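Local coordinates for ectonucleotide pyrophosphatase/phosphodiesterase family member 5 (Mus musculus, PDB 5VEO), which is a zinc-dependent ectoenzyme of the nucleotide pyrophosphatase/phosphodiesterase family that probably hydrolyses phosphodiester bonds in a restricted range of nucleotides, at residues W103-Q114 and G127-T138; S223-S231 and L322-E333. The protein carries 1 engineered substitution. All coordinates share one frame; numbering follows the deposited sequence. Where two conformers were deposited one is given.

Interaction 1: W103-Q114 and G127-T138; sequences WEEATPIWITNQ and GADVKIHDSFPT
Trp-103 lies against Val-130, Ile-132 and Gly-127, where the lead-in to helix 109-115 packs on the loop between strands 120-123 and 139-140. This belongs to the alkaline-phosphatase-like catalytic domain of the family. Val-130 CG1 sits over the face of the five-membered ring of Trp-103 in a CH-pi contact, 3.9 Å from its centroid. The far end of the indole reaches the backbone of Gly-127, with CH2 3.4 Å from CA. Its NE1 is bound elsewhere, to the carbonyl of Ile-97.

The side chains of Glu-104 and His-133 run antiparallel, with the carboxylate and imidazole planes 13° apart. Glu-104 CG lies over the imidazole face, and OE2 accepts from His-133 N at 2.9 Å on the anti side of the carboxylate. OE2 also accepts a hydrogen bond from a water, which in turn accepts one from Asp-134 N. At Ala-106 the carbonyl O receives His-133 NE2 at 2.9 Å, with the donor above the carbonyl plane. The ring is thus held on a face and at its edge. Pro-108 CD touches Ile-132 CG2 at 3.9 Å.

The indole of Trp-110 is layered between Pro-108 on one face and Pro-137 on the other. Its chi1 of 52° turns the ring toward segment 127-138. A water in the ring plane accepts from NE1 and donates to the carbonyls of Val-130 and Ser-135. Ile-111 CD1 packs on the turn 132-135. Gln-114 ends the contact: its OE1 also binds Ser-120 and accepts from Thr-138 N, while NE2 donates to Phe-136 O at 2.9 Å and 162°.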
loop_
_atom_site.group_PDB
_atom_site.type_symbol
_atom_site.label_atom_id
_atom_site.label_comp_id
_atom_site.label_asym_id
_atom_site.label_seq_id
_atom_site.Cartn_x
_atom_site.Cartn_y
_atom_site.Cartn_z
ATOM N N TRP A 103 -1.072 -9.765 12.006
ATOM C CA TRP A 103 -0.551 -8.409 12.139
ATOM C C TRP A 103 0.538 -8.267 13.195
ATOM O O TRP A 103 1.253 -7.256 13.209
ATOM C CB TRP A 103 -1.709 -7.461 12.496
ATOM C CG TRP A 103 -2.771 -7.449 11.450
ATOM C CD1 TRP A 103 -3.818 -8.320 11.319
ATOM C CD2 TRP A 103 -2.871 -6.534 10.361
ATOM N NE1 TRP A 103 -4.571 -7.994 10.210
ATOM C CE2 TRP A 103 -4.000 -6.906 9.599
ATOM C CE3 TRP A 103 -2.107 -5.442 9.947
ATOM C CZ2 TRP A 103 -4.392 -6.202 8.471
ATOM C CZ3 TRP A 103 -2.491 -4.753 8.822
ATOM C CH2 TRP A 103 -3.617 -5.132 8.095
ATOM N N GLU A 104 0.662 -9.226 14.099
ATOM C CA GLU A 104 1.393 -8.999 15.333
ATOM C C GLU A 104 2.889 -9.304 15.233
ATOM O O GLU A 104 3.586 -9.267 16.254
ATOM C CB GLU A 104 0.717 -9.798 16.448
ATOM C CG GLU A 104 -0.590 -9.118 16.832
ATOM C CD GLU A 104 -1.435 -9.877 17.819
ATOM O OE1 GLU A 104 -1.343 -11.127 17.902
ATOM O OE2 GLU A 104 -2.205 -9.199 18.523
ATOM N N GLU A 105 3.422 -9.550 14.032
ATOM C CA GLU A 105 4.875 -9.580 13.897
ATOM C C GLU A 105 5.477 -8.184 13.910
ATOM O O GLU A 105 6.705 -8.053 13.976
ATOM C CB GLU A 105 5.269 -10.349 12.629
ATOM C CG GLU A 105 4.703 -11.752 12.689
ATOM C CD GLU A 105 4.983 -12.626 11.497
ATOM O OE1 GLU A 105 4.579 -13.808 11.562
ATOM O OE2 GLU A 105 5.601 -12.173 10.521
ATOM N N ALA A 106 4.645 -7.145 13.874
ATOM C CA ALA A 106 5.095 -5.766 13.962
ATOM C C ALA A 106 4.102 -4.995 14.816
ATOM O O ALA A 106 3.082 -5.536 15.261
ATOM C CB ALA A 106 5.228 -5.124 12.576
ATOM N N THR A 107 4.410 -3.722 15.035
ATOM C CA THR A 107 3.561 -2.814 15.802
ATOM C C THR A 107 3.353 -1.538 14.999
ATOM O O THR A 107 4.328 -0.788 14.783
ATOM C CB THR A 107 4.194 -2.501 17.154
ATOM O OG1 THR A 107 4.288 -3.708 17.917
ATOM C CG2 THR A 107 3.361 -1.473 17.917
ATOM N N PRO A 108 2.130 -1.237 14.554
ATOM C CA PRO A 108 1.915 -0.013 13.771
ATOM C C PRO A 108 2.049 1.234 14.628
ATOM O O PRO A 108 1.850 1.221 15.849
ATOM C CB PRO A 108 0.488 -0.174 13.240
ATOM C CG PRO A 108 -0.185 -1.035 14.285
ATOM C CD PRO A 108 0.879 -1.997 14.729
ATOM N N ILE A 109 2.356 2.339 13.945
ATOM C CA ILE A 109 2.734 3.569 14.625
ATOM C C ILE A 109 1.618 4.116 15.524
ATOM O O ILE A 109 1.902 4.813 16.500
ATOM C CB ILE A 109 3.196 4.607 13.588
ATOM C CG1 ILE A 109 3.888 5.757 14.317
ATOM C CG2 ILE A 109 2.034 5.090 12.724
ATOM C CD1 ILE A 109 4.499 6.778 13.394
ATOM N N TRP A 110 0.350 3.845 15.231
ATOM C CA TRP A 110 -0.676 4.397 16.121
ATOM C C TRP A 110 -0.572 3.826 17.536
ATOM O O TRP A 110 -0.865 4.534 18.515
ATOM C CB TRP A 110 -2.077 4.191 15.541
ATOM C CG TRP A 110 -2.485 2.834 15.109
ATOM C CD1 TRP A 110 -3.000 1.839 15.895
ATOM C CD2 TRP A 110 -2.507 2.329 13.767
ATOM N NE1 TRP A 110 -3.323 0.744 15.132
ATOM C CE2 TRP A 110 -3.014 1.010 13.822
ATOM C CE3 TRP A 110 -2.130 2.850 12.532
ATOM C CZ2 TRP A 110 -3.176 0.229 12.687
ATOM C CZ3 TRP A 110 -2.275 2.059 11.407
ATOM C CH2 TRP A 110 -2.788 0.775 11.487
ATOM N N ILE A 111 -0.124 2.579 17.673
ATOM C CA ILE A 111 0.058 2.004 19.006
ATOM C C ILE A 111 1.210 2.692 19.722
ATOM O O ILE A 111 1.093 3.069 20.892
ATOM C CB ILE A 111 0.269 0.485 18.913
ATOM C CG1 ILE A 111 -1.008 -0.146 18.370
ATOM C CG2 ILE A 111 0.658 -0.122 20.272
ATOM C CD1 ILE A 111 -0.955 -1.646 18.255
ATOM N N THR A 112 2.334 2.886 19.025
ATOM C CA THR A 112 3.475 3.585 19.610
ATOM C C THR A 112 3.098 5.004 20.018
ATOM O O THR A 112 3.442 5.461 21.117
ATOM C CB THR A 112 4.632 3.584 18.610
ATOM O OG1 THR A 112 4.987 2.227 18.316
ATOM C CG2 THR A 112 5.849 4.318 19.142
ATOM N N ASN A 113 2.354 5.695 19.158
ATOM C CA ASN A 113 1.866 7.036 19.451
ATOM C C ASN A 113 1.024 7.054 20.721
ATOM O O ASN A 113 1.147 7.967 21.548
ATOM C CB ASN A 113 1.042 7.517 18.264
ATOM C CG ASN A 113 0.675 8.970 18.342
ATOM O OD1 ASN A 113 1.519 9.839 18.578
ATOM N ND2 ASN A 113 -0.590 9.253 18.088
ATOM N N GLN A 114 0.141 6.071 20.868
ATOM C CA GLN A 114 -0.755 6.030 22.022
ATOM C C GLN A 114 -0.027 5.606 23.289
ATOM O O GLN A 114 -0.356 6.094 24.385
ATOM C CB GLN A 114 -1.932 5.120 21.675
ATOM C CG GLN A 114 -2.842 5.843 20.667
ATOM C CD GLN A 114 -3.692 4.946 19.781
ATOM O OE1 GLN A 114 -4.089 5.356 18.672
ATOM N NE2 GLN A 114 -4.031 3.753 20.275
ATOM N N GLY A 127 -6.079 -2.165 8.067
ATOM C CA GLY A 127 -5.652 -2.678 9.351
ATOM C C GLY A 127 -6.020 -1.835 10.555
ATOM O O GLY A 127 -5.853 -2.303 11.690
ATOM N N ALA A 128 -6.499 -0.606 10.362
ATOM C CA ALA A 128 -6.773 0.257 11.504
ATOM C C ALA A 128 -7.989 -0.201 12.307
ATOM O O ALA A 128 -8.133 0.195 13.473
ATOM C CB ALA A 128 -6.958 1.700 11.030
ATOM N N ASP A 129 -8.862 -1.025 11.730
ATOM C CA ASP A 129 -10.003 -1.564 12.459
ATOM C C ASP A 129 -9.752 -2.997 12.918
ATOM O O ASP A 129 -10.703 -3.733 13.224
ATOM C CB ASP A 129 -11.289 -1.442 11.625
ATOM C CG ASP A 129 -11.238 -2.190 10.304
ATOM O OD1 ASP A 129 -10.152 -2.298 9.709
ATOM O OD2 ASP A 129 -12.314 -2.644 9.839
ATOM N N VAL A 130 -8.483 -3.388 12.999
ATOM C CA VAL A 130 -8.060 -4.708 13.454
ATOM C C VAL A 130 -7.451 -4.560 14.838
ATOM O O VAL A 130 -6.679 -3.633 15.081
ATOM C CB VAL A 130 -7.031 -5.324 12.487
ATOM C CG1 VAL A 130 -6.523 -6.687 12.991
ATOM C CG2 VAL A 130 -7.605 -5.480 11.087
ATOM N N LYS A 131 -7.759 -5.494 15.732
ATOM C CA LYS A 131 -7.144 -5.470 17.048
ATOM C C LYS A 131 -5.719 -5.999 16.920
ATOM O O LYS A 131 -5.505 -7.116 16.448
ATOM C CB LYS A 131 -7.951 -6.296 18.049
ATOM C CG LYS A 131 -7.379 -6.222 19.428
ATOM C CD LYS A 131 -8.187 -7.084 20.402
ATOM C CE LYS A 131 -9.273 -6.274 21.053
ATOM N NZ LYS A 131 -10.015 -7.029 22.129
ATOM N N ILE A 132 -4.740 -5.186 17.300
ATOM C CA ILE A 132 -3.333 -5.539 17.156
ATOM C C ILE A 132 -2.663 -5.308 18.500
ATOM O O ILE A 132 -2.705 -4.194 19.035
ATOM C CB ILE A 132 -2.647 -4.724 16.045
ATOM C CG1 ILE A 132 -3.372 -4.934 14.705
ATOM C CG2 ILE A 132 -1.179 -5.117 15.916
ATOM C CD1 ILE A 132 -2.909 -3.970 13.590
ATOM N N HIS A 133 -2.039 -6.346 19.043
ATOM C CA HIS A 133 -1.489 -6.296 20.397
ATOM C C HIS A 133 -2.514 -5.725 21.383
ATOM O O HIS A 133 -2.207 -4.875 22.220
ATOM C CB HIS A 133 -0.191 -5.484 20.433
ATOM C CG HIS A 133 0.874 -6.002 19.517
ATOM N ND1 HIS A 133 1.379 -7.280 19.611
ATOM C CD2 HIS A 133 1.530 -5.412 18.489
ATOM C CE1 HIS A 133 2.297 -7.457 18.675
ATOM N NE2 HIS A 133 2.413 -6.339 17.986
ATOM N N ASP A 134 -3.749 -6.203 21.263
ATOM C CA ASP A 134 -4.877 -5.811 22.113
ATOM C C ASP A 134 -5.244 -4.332 21.996
ATOM O O ASP A 134 -5.886 -3.781 22.898
ATOM C CB ASP A 134 -4.611 -6.152 23.589
ATOM C CG ASP A 134 -4.711 -7.631 23.868
ATOM O OD1 ASP A 134 -5.198 -8.376 22.998
ATOM O OD2 ASP A 134 -4.318 -8.056 24.975
ATOM N N SER A 135 -4.896 -3.666 20.887
ATOM C CA SER A 135 -5.081 -2.227 20.780
ATOM C C SER A 135 -5.653 -1.868 19.424
ATOM O O SER A 135 -5.413 -2.555 18.425
ATOM C CB SER A 135 -3.776 -1.440 20.933
ATOM O OG SER A 135 -3.155 -1.671 22.174
ATOM N N PHE A 136 -6.399 -0.772 19.415
ATOM C CA PHE A 136 -6.912 -0.093 18.236
ATOM C C PHE A 136 -6.389 1.334 18.246
ATOM O O PHE A 136 -5.942 1.832 19.289
ATOM C CB PHE A 136 -8.450 -0.037 18.238
ATOM C CG PHE A 136 -9.133 -1.368 18.081
ATOM C CD1 PHE A 136 -9.402 -1.890 16.823
ATOM C CD2 PHE A 136 -9.554 -2.067 19.189
ATOM C CE1 PHE A 136 -10.054 -3.105 16.686
ATOM C CE2 PHE A 136 -10.201 -3.282 19.060
ATOM C CZ PHE A 136 -10.451 -3.801 17.816
ATOM N N PRO A 137 -6.462 2.041 17.117
ATOM C CA PRO A 137 -6.374 3.504 17.171
ATOM C C PRO A 137 -7.411 4.054 18.147
ATOM O O PRO A 137 -8.499 3.496 18.303
ATOM C CB PRO A 137 -6.670 3.934 15.729
ATOM C CG PRO A 137 -6.423 2.696 14.892
ATOM C CD PRO A 137 -6.893 1.577 15.787
ATOM N N THR A 138 -7.066 5.166 18.794
ATOM C CA THR A 138 -7.987 5.801 19.745
ATOM C C THR A 138 -9.372 5.980 19.144
ATOM O O THR A 138 -10.391 5.699 19.794
ATOM C CB THR A 138 -7.443 7.156 20.169
ATOM O OG1 THR A 138 -6.074 7.012 20.545
ATOM C CG2 THR A 138 -8.283 7.733 21.340
HETATM O O HOH W 1 -4.604 -8.429 19.773
HETATM O O HOH W 2 -4.783 -1.606 15.790
#

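Interaction 2: S223-S231 and L322-E333; sequences SDHGMTQCS and LGNHGYDNALAE. With ZN (zinc ion), chain E; ZN (zinc ion), chain D; AMP (adenosine monophosphate), chain Q.
The two-zinc active site, with AMP bound, is where His-225 and His-325 meet. Their imidazoles form a face-to-face stack, with centroids 3.4 Å apart and planes at 12°. Each NE2 binds a different zinc. His-225 NE2 joins Asp-224 OD2 and AMP O3P on one zinc, which Asp-22 completes. His-325 NE2 and AMP O2P share the other with Asp-177 and His-181. The phosphate therefore bridges the metals beside the stacked rings. His-225 ND1 donates to Gly-226 O at 2.7 Å, with the acceptor in the ring plane, which fixes the ring's rotation. His-325 ND1 is held by Thr-56 O.

Beyond the stacked rings the chains pair as a short antiparallel ladder. Thr-228 and Asn-324 form the hydrogen-bonded pair, at 2.9 Å from Thr-228 N to Asn-324 O and 3.0 Å from Asn-324 N to Thr-228 O. Cys-230 N extends it to Leu-322 O, nearly straight at 174°. With chi2 at 74°, the Met-227 chain bends and places SD at the edge of the His-325 ring. Met-227 N donates to Glu-333 O at 3.0 Å.

Helix 177-183 packs on this ladder: His-181 touches Met-227 and Asn-324, and its ND1 is hydrogen-bonded to Gly-323 O. Helix 58-67 lies against Asp-224, and strand 311-313 against Cys-230 and Asn-324.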
loop_
_atom_site.group_PDB
_atom_site.type_symbol
_atom_site.label_atom_id
_atom_site.label_comp_id
_atom_site.label_asym_id
_atom_site.label_seq_id
_atom_site.Cartn_x
_atom_site.Cartn_y
_atom_site.Cartn_z
ATOM N N SER A 223 0.362 7.067 -1.539
ATOM C CA SER A 223 -0.384 5.914 -2.017
ATOM C C SER A 223 0.448 4.668 -1.750
ATOM O O SER A 223 1.592 4.738 -1.276
ATOM C CB SER A 223 -0.719 6.076 -3.498
ATOM O OG SER A 223 -1.593 5.077 -3.963
ATOM N N ASP A 224 -0.157 3.525 -2.035
ATOM C CA ASP A 224 0.484 2.236 -1.832
ATOM C C ASP A 224 1.274 1.748 -3.043
ATOM O O ASP A 224 2.230 0.995 -2.869
ATOM C CB ASP A 224 -0.547 1.180 -1.416
ATOM C CG ASP A 224 -1.787 1.106 -2.306
ATOM O OD1 ASP A 224 -2.071 1.994 -3.155
ATOM O OD2 ASP A 224 -2.526 0.091 -2.127
ATOM N N HIS A 225 0.889 2.147 -4.249
ATOM C CA HIS A 225 1.493 1.642 -5.487
ATOM C C HIS A 225 0.847 2.346 -6.669
ATOM O O HIS A 225 -0.116 3.123 -6.506
ATOM C CB HIS A 225 1.273 0.126 -5.637
ATOM C CG HIS A 225 -0.176 -0.221 -5.581
ATOM N ND1 HIS A 225 -1.052 0.062 -6.612
ATOM C CD2 HIS A 225 -0.936 -0.665 -4.551
ATOM C CE1 HIS A 225 -2.287 -0.206 -6.216
ATOM N NE2 HIS A 225 -2.239 -0.660 -4.975
ATOM N N GLY A 226 1.333 2.020 -7.857
ATOM C CA GLY A 226 0.795 2.502 -9.107
ATOM C C GLY A 226 -0.075 1.472 -9.798
ATOM O O GLY A 226 -0.878 0.765 -9.168
ATOM N N MET A 227 0.061 1.395 -11.119
ATOM C CA MET A 227 -0.821 0.553 -11.917
ATOM C C MET A 227 -0.207 0.393 -13.302
ATOM O O MET A 227 0.415 1.324 -13.813
ATOM C CB MET A 227 -2.221 1.188 -12.026
ATOM C CG MET A 227 -3.326 0.313 -12.614
ATOM S SD MET A 227 -3.918 -1.000 -11.501
ATOM C CE MET A 227 -4.694 -0.046 -10.216
ATOM N N THR A 228 -0.367 -0.779 -13.895
ATOM C CA THR A 228 0.124 -1.009 -15.250
ATOM C C THR A 228 -0.968 -1.663 -16.089
ATOM O O THR A 228 -1.884 -2.315 -15.576
ATOM C CB THR A 228 1.444 -1.824 -15.284
ATOM O OG1 THR A 228 2.108 -1.647 -16.551
ATOM C CG2 THR A 228 1.219 -3.268 -15.163
ATOM N N GLN A 229 -0.863 -1.442 -17.394
ATOM C CA GLN A 229 -1.850 -1.927 -18.350
ATOM C C GLN A 229 -1.656 -3.409 -18.630
ATOM O O GLN A 229 -0.553 -3.858 -18.986
ATOM C CB GLN A 229 -1.758 -1.134 -19.653
ATOM C CG GLN A 229 -2.902 -1.377 -20.609
ATOM C CD GLN A 229 -4.170 -0.602 -20.250
ATOM O OE1 GLN A 229 -4.135 0.356 -19.490
ATOM N NE2 GLN A 229 -5.290 -1.013 -20.811
ATOM N N CYS A 230 -2.753 -4.141 -18.557
ATOM C CA CYS A 230 -2.806 -5.555 -18.887
ATOM C C CYS A 230 -3.600 -5.770 -20.172
ATOM O O CYS A 230 -4.249 -4.860 -20.691
ATOM C CB CYS A 230 -3.412 -6.343 -17.736
ATOM S SG CYS A 230 -2.333 -6.275 -16.257
ATOM N N SER A 231 -3.539 -7.000 -20.674
ATOM C CA SER A 231 -4.114 -7.334 -21.972
ATOM C C SER A 231 -4.444 -8.816 -22.033
ATOM O O SER A 231 -3.657 -9.644 -21.573
ATOM C CB SER A 231 -3.148 -7.024 -23.108
ATOM O OG SER A 231 -3.689 -7.468 -24.356
ATOM N N LEU A 322 -8.037 -4.988 -16.681
ATOM C CA LEU A 322 -7.232 -4.227 -17.630
ATOM C C LEU A 322 -6.120 -3.438 -16.950
ATOM O O LEU A 322 -5.151 -3.055 -17.613
ATOM C CB LEU A 322 -8.123 -3.285 -18.434
ATOM C CG LEU A 322 -8.928 -3.969 -19.548
ATOM C CD1 LEU A 322 -9.995 -3.005 -20.021
ATOM C CD2 LEU A 322 -8.004 -4.394 -20.680
ATOM N N GLY A 323 -6.223 -3.191 -15.656
ATOM C CA GLY A 323 -5.122 -2.638 -14.890
ATOM C C GLY A 323 -4.778 -3.547 -13.724
ATOM O O GLY A 323 -5.671 -4.103 -13.067
ATOM N N ASN A 324 -3.488 -3.669 -13.440
ATOM C CA ASN A 324 -3.122 -4.349 -12.211
ATOM C C ASN A 324 -1.771 -3.867 -11.694
ATOM O O ASN A 324 -1.054 -3.076 -12.326
ATOM C CB ASN A 324 -3.129 -5.872 -12.393
ATOM C CG ASN A 324 -3.413 -6.625 -11.085
ATOM O OD1 ASN A 324 -3.745 -6.040 -10.048
ATOM N ND2 ASN A 324 -3.233 -7.935 -11.131
ATOM N N HIS A 325 -1.449 -4.358 -10.505
ATOM C CA HIS A 325 -0.240 -4.016 -9.779
ATOM C C HIS A 325 0.115 -5.226 -8.922
ATOM O O HIS A 325 -0.623 -6.212 -8.877
ATOM C CB HIS A 325 -0.465 -2.747 -8.945
ATOM C CG HIS A 325 -1.637 -2.862 -8.026
ATOM N ND1 HIS A 325 -1.526 -3.366 -6.750
ATOM C CD2 HIS A 325 -2.959 -2.654 -8.235
ATOM C CE1 HIS A 325 -2.726 -3.403 -6.189
ATOM N NE2 HIS A 325 -3.613 -2.995 -7.077
ATOM N N GLY A 326 1.232 -5.134 -8.222
ATOM C CA GLY A 326 1.813 -6.267 -7.529
ATOM C C GLY A 326 3.167 -6.661 -8.059
ATOM O O GLY A 326 3.902 -7.390 -7.375
ATOM N N TYR A 327 3.525 -6.147 -9.234
ATOM C CA TYR A 327 4.780 -6.418 -9.910
ATOM C C TYR A 327 5.988 -5.876 -9.133
ATOM O O TYR A 327 5.874 -5.102 -8.179
ATOM C CB TYR A 327 4.756 -5.792 -11.303
ATOM C CG TYR A 327 3.580 -6.236 -12.145
ATOM C CD1 TYR A 327 3.636 -7.415 -12.872
ATOM C CD2 TYR A 327 2.413 -5.500 -12.193
ATOM C CE1 TYR A 327 2.561 -7.838 -13.640
ATOM C CE2 TYR A 327 1.335 -5.915 -12.951
ATOM C CZ TYR A 327 1.409 -7.079 -13.672
ATOM O OH TYR A 327 0.331 -7.488 -14.416
ATOM N N ASP A 328 7.166 -6.317 -9.582
ATOM C CA ASP A 328 8.466 -5.832 -9.133
ATOM C C ASP A 328 8.419 -4.362 -8.708
ATOM O O ASP A 328 8.027 -3.489 -9.502
ATOM C CB ASP A 328 9.455 -6.038 -10.283
ATOM C CG ASP A 328 10.901 -5.845 -9.897
ATOM O OD1 ASP A 328 11.209 -5.253 -8.857
ATOM O OD2 ASP A 328 11.742 -6.294 -10.700
ATOM N N ASN A 329 8.850 -4.070 -7.467
ATOM C CA ASN A 329 8.819 -2.700 -6.967
ATOM C C ASN A 329 9.898 -1.812 -7.578
ATOM O O ASN A 329 9.914 -0.611 -7.294
ATOM C CB ASN A 329 8.931 -2.669 -5.440
ATOM C CG ASN A 329 10.252 -3.197 -4.930
ATOM O OD1 ASN A 329 10.872 -4.088 -5.527
ATOM N ND2 ASN A 329 10.690 -2.654 -3.806
ATOM N N ALA A 330 10.814 -2.361 -8.379
ATOM C CA ALA A 330 11.741 -1.507 -9.107
ATOM C C ALA A 330 11.080 -0.814 -10.290
ATOM O O ALA A 330 11.647 0.130 -10.841
ATOM C CB ALA A 330 12.929 -2.330 -9.599
ATOM N N LEU A 331 9.919 -1.284 -10.710
ATOM C CA LEU A 331 9.266 -0.745 -11.893
ATOM C C LEU A 331 8.639 0.607 -11.594
ATOM O O LEU A 331 7.854 0.747 -10.643
ATOM C CB LEU A 331 8.198 -1.712 -12.379
ATOM C CG LEU A 331 8.701 -3.053 -12.887
ATOM C CD1 LEU A 331 7.552 -4.029 -12.953
ATOM C CD2 LEU A 331 9.333 -2.907 -14.263
ATOM N N ALA A 332 8.905 1.576 -12.472
ATOM C CA ALA A 332 8.381 2.923 -12.268
ATOM C C ALA A 332 6.858 2.937 -12.182
ATOM O O ALA A 332 6.285 3.704 -11.383
ATOM C CB ALA A 332 8.854 3.841 -13.394
ATOM N N GLU A 333 6.181 2.100 -12.984
ATOM C CA GLU A 333 4.723 2.128 -12.992
ATOM C C GLU A 333 4.133 1.659 -11.664
ATOM O O GLU A 333 2.963 1.946 -11.395
ATOM C CB GLU A 333 4.164 1.306 -14.151
ATOM C CG GLU A 333 4.422 2.009 -15.492
ATOM C CD GLU A 333 3.880 1.350 -16.720
ATOM O OE1 GLU A 333 2.992 0.510 -16.627
ATOM O OE2 GLU A 333 4.377 1.702 -17.823
HETATM ZN ZN ZN E . -3.763 -0.415 -3.613
HETATM ZN ZN ZN D . -5.584 -2.584 -6.639
HETATM P P AMP Q . -5.247 -3.382 -3.739
HETATM O O1P AMP Q . -4.143 -4.329 -3.375
HETATM O O2P AMP Q . -5.877 -3.739 -5.091
HETATM O O3P AMP Q . -4.817 -1.918 -3.713
HETATM O "O5'" AMP Q . -6.409 -3.513 -2.646
HETATM C "C5'" AMP Q . -7.298 -2.404 -2.442
HETATM C "C4'" AMP Q . -8.708 -2.812 -2.117
HETATM O "O4'" AMP Q . -8.747 -3.260 -0.769
HETATM C "C3'" AMP Q . -9.703 -1.651 -2.186
HETATM O "O3'" AMP Q . -10.529 -1.775 -3.323
HETATM C "C2'" AMP Q . -10.541 -1.773 -0.909
HETATM O "O2'" AMP Q . -11.929 -1.782 -1.108
HETATM C "C1'" AMP Q . -10.057 -3.072 -0.296
HETATM N N9 AMP Q . -10.023 -3.041 1.149
HETATM C C8 AMP Q . -9.261 -2.264 1.937
HETATM N N7 AMP Q . -9.506 -2.553 3.239
HETATM C C5 AMP Q . -10.440 -3.541 3.242
HETATM C C6 AMP Q . -11.154 -4.333 4.264
HETATM N N6 AMP Q . -10.913 -4.117 5.569
HETATM N N1 AMP Q . -12.038 -5.262 3.857
HETATM C C2 AMP Q . -12.297 -5.504 2.560
HETATM N N3 AMP Q . -11.687 -4.837 1.566
HETATM C C4 AMP Q . -10.779 -3.854 1.868
HETATM O O HOH W 3 1.139 0.421 -18.350
#

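Interaction 1 comes first along the chain and closes before interaction 2 opens. Their centres are 28 Å apart, on opposite sides of the chain's centre, and their nearest atoms are about 11 Å apart. Both connect to strands of the same eight-stranded mixed sheet. Segment 127-138 leads into its outermost strand 139-140. Segment 223-231 follows strand 218-222, and segment 322-333 comes before strand 338-341. Helix 58-67 touches both, at Pro-108 and at Asp-224. AMP also lies between them: interaction 2 supplies zinc ligands at the phosphate, while the side chain of Val-130 comes within about 7 Å of AMP. One contact thus contributes zinc ligands to the catalytic centre, and the other is outlying packing in the same domain.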